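Local coordinates for enoyl-CoA hydratase/isomerase family protein (Ruegeria pomeroyi, PDB 3L3S) that probably acts as a hydro-lyase of the crotonase superfamily, consistent with a role in fatty acid metabolism, at residues G16-L22 and V51-H57. Residues are numbered along the deposited sequence.
Sequences GVLTLTL and VHVLVIH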
loop_
_atom_site.group_PDB
_atom_site.type_symbol
_atom_site.label_atom_id
_atom_site.label_comp_id
_atom_site.label_asym_id
_atom_site.label_seq_id
_atom_site.Cartn_x
_atom_site.Cartn_y
_atom_site.Cartn_z
ATOM N N GLY B 16 20.825 -6.866 25.211
ATOM C CA GLY B 16 20.548 -5.861 24.192
ATOM C C GLY B 16 19.087 -5.476 23.980
ATOM O O GLY B 16 18.793 -4.473 23.327
ATOM N N VAL B 17 18.176 -6.273 24.533
ATOM C CA VAL B 17 16.743 -6.039 24.417
ATOM C C VAL B 17 16.225 -5.205 25.586
ATOM O O VAL B 17 16.365 -5.606 26.741
ATOM C CB VAL B 17 15.965 -7.384 24.367
ATOM C CG1 VAL B 17 14.506 -7.157 24.017
ATOM C CG2 VAL B 17 16.609 -8.336 23.381
ATOM N N LEU B 18 15.653 -4.040 25.274
ATOM C CA LEU B 18 15.066 -3.142 26.279
ATOM C C LEU B 18 13.534 -3.206 26.210
ATOM O O LEU B 18 12.910 -2.741 25.248
ATOM C CB LEU B 18 15.561 -1.691 26.102
ATOM C CG LEU B 18 14.951 -0.552 26.944
ATOM C CD1 LEU B 18 15.077 -0.773 28.454
ATOM C CD2 LEU B 18 15.609 0.744 26.565
ATOM N N THR B 19 12.945 -3.783 27.250
ATOM C CA THR B 19 11.505 -3.928 27.341
ATOM C C THR B 19 10.914 -2.807 28.172
ATOM O O THR B 19 11.328 -2.568 29.308
ATOM C CB THR B 19 11.106 -5.323 27.887
ATOM O OG1 THR B 19 11.590 -6.326 26.987
ATOM C CG2 THR B 19 9.591 -5.476 27.999
ATOM N N LEU B 20 10.002 -2.081 27.530
ATOM C CA LEU B 20 9.273 -0.970 28.110
ATOM C C LEU B 20 7.898 -1.510 28.476
ATOM O O LEU B 20 7.067 -1.799 27.605
ATOM C CB LEU B 20 9.175 0.189 27.108
ATOM C CG LEU B 20 10.492 0.811 26.605
ATOM C CD1 LEU B 20 10.229 1.972 25.630
ATOM C CD2 LEU B 20 11.324 1.293 27.774
ATOM N N THR B 21 7.706 -1.735 29.771
ATOM C CA THR B 21 6.451 -2.268 30.276
ATOM C C THR B 21 5.591 -1.142 30.860
ATOM O O THR B 21 5.851 -0.640 31.960
ATOM C CB THR B 21 6.716 -3.423 31.273
ATOM O OG1 THR B 21 7.467 -4.448 30.610
ATOM C CG2 THR B 21 5.429 -4.033 31.764
ATOM N N LEU B 22 4.596 -0.732 30.075
ATOM C CA LEU B 22 3.652 0.331 30.425
ATOM C C LEU B 22 2.898 0.092 31.745
ATOM O O LEU B 22 2.237 -0.936 31.924
ATOM C CB LEU B 22 2.645 0.512 29.277
ATOM C CG LEU B 22 2.860 1.526 28.139
ATOM C CD1 LEU B 22 4.193 1.358 27.438
ATOM C CD2 LEU B 22 1.718 1.390 27.155
ATOM N N VAL B 51 21.679 -0.741 24.428
ATOM C CA VAL B 51 20.313 -0.962 23.948
ATOM C C VAL B 51 20.358 -1.166 22.432
ATOM O O VAL B 51 20.694 -0.248 21.685
ATOM C CB VAL B 51 19.397 0.243 24.282
ATOM C CG1 VAL B 51 17.992 0.055 23.674
ATOM C CG2 VAL B 51 19.310 0.426 25.792
ATOM N N HIS B 52 20.033 -2.376 21.994
ATOM C CA HIS B 52 20.045 -2.710 20.576
ATOM C C HIS B 52 18.642 -2.727 19.973
ATOM O O HIS B 52 18.450 -2.304 18.836
ATOM C CB HIS B 52 20.725 -4.066 20.345
ATOM C CG HIS B 52 22.192 -4.101 20.679
ATOM N ND1 HIS B 52 22.973 -5.209 20.431
ATOM C CD2 HIS B 52 23.010 -3.192 21.264
ATOM C CE1 HIS B 52 24.205 -4.985 20.856
ATOM N NE2 HIS B 52 24.254 -3.768 21.364
ATOM N N VAL B 53 17.673 -3.260 20.720
ATOM C CA VAL B 53 16.274 -3.349 20.275
ATOM C C VAL B 53 15.283 -2.943 21.370
ATOM O O VAL B 53 15.543 -3.142 22.561
ATOM C CB VAL B 53 15.903 -4.776 19.747
ATOM C CG1 VAL B 53 16.526 -5.035 18.410
ATOM C CG2 VAL B 53 16.391 -5.832 20.674
ATOM N N LEU B 54 14.162 -2.355 20.956
ATOM C CA LEU B 54 13.110 -1.909 21.872
ATOM C C LEU B 54 11.850 -2.755 21.772
ATOM O O LEU B 54 11.418 -3.102 20.669
ATOM C CB LEU B 54 12.701 -0.457 21.580
ATOM C CG LEU B 54 13.512 0.804 21.884
ATOM C CD1 LEU B 54 13.606 0.982 23.369
ATOM C CD2 LEU B 54 14.881 0.787 21.226
ATOM N N VAL B 55 11.293 -3.109 22.931
ATOM C CA VAL B 55 10.037 -3.859 23.017
ATOM C C VAL B 55 9.096 -3.020 23.884
ATOM O O VAL B 55 9.476 -2.579 24.959
ATOM C CB VAL B 55 10.190 -5.288 23.633
ATOM C CG1 VAL B 55 8.810 -5.942 23.817
ATOM C CG2 VAL B 55 11.053 -6.187 22.735
ATOM N N ILE B 56 7.908 -2.729 23.353
ATOM C CA ILE B 56 6.884 -1.951 24.051
ATOM C C ILE B 56 5.740 -2.903 24.391
ATOM O O ILE B 56 5.033 -3.395 23.512
ATOM C CB ILE B 56 6.395 -0.747 23.192
ATOM C CG1 ILE B 56 7.569 0.213 22.944
ATOM C CG2 ILE B 56 5.257 0.001 23.905
ATOM C CD1 ILE B 56 7.284 1.339 21.970
ATOM N N HIS B 57 5.569 -3.140 25.683
ATOM C CA HIS B 57 4.551 -4.053 26.184
ATOM C C HIS B 57 3.542 -3.346 27.088
ATOM O O HIS B 57 3.905 -2.739 28.098
ATOM C CB HIS B 57 5.254 -5.203 26.944
ATOM C CG HIS B 57 4.373 -6.359 27.334
ATOM N ND1 HIS B 57 4.772 -7.299 28.263
ATOM C CD2 HIS B 57 3.149 -6.754 26.906
ATOM C CE1 HIS B 57 3.835 -8.223 28.387
ATOM N NE2 HIS B 57 2.839 -7.915 27.576
#
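L18, L20, L54 and I56 fill one face of two neighbouring parallel strands, while V17, T19, V53 and V55 take the other. On the leucine face, L18 (chi1 t, chi2 p) sends CD2 to within 3.8 Å of both CG2 of V51 and CD1 of L54. L54, with both chi angles m, bends its end toward the 16-22 segment, so that its CD1 also lies 4.2 Å from CD1 of L20. L20 (m, t) reaches CG1 of I56 with the same CD1, at 4.2 Å, and CD1 of L22 meets CG2 of I56 at 3.9 Å. Helix 32-45 covers part of this face: A45 touches L18, V51 and L54, and L38 touches L22. In chain order, strand 17-22, helix 32-45 and strand 53-58 form a beta-alpha-beta crossover with the two parallel strands side by side in the mixed sheet of the crotonase fold. On the opposite face, V17 (t) places CG2 3.7 Å from CG2 of V53 and CG1 3.8 Å from CG2 of V55. Helix 194-207 packs here, against V17, V53 and V55. T19, in the m rotamer, lays OG1 3.8 Å from CB of V55; the t rotamer of H57 carries its imidazole away from the 16-22 segment, where NE2 makes a weak hydrogen bond to E112. The backbone ladder begins with G16 O accepting from both H52 N (2.8 Å) and V53 N (3.1 Å), and ends with L22 N donating to H57 O (2.9 Å). CA of G16 sits over one face of the H52 ring, whose ND1 is hydrogen-bonded to the carbonyl of A206.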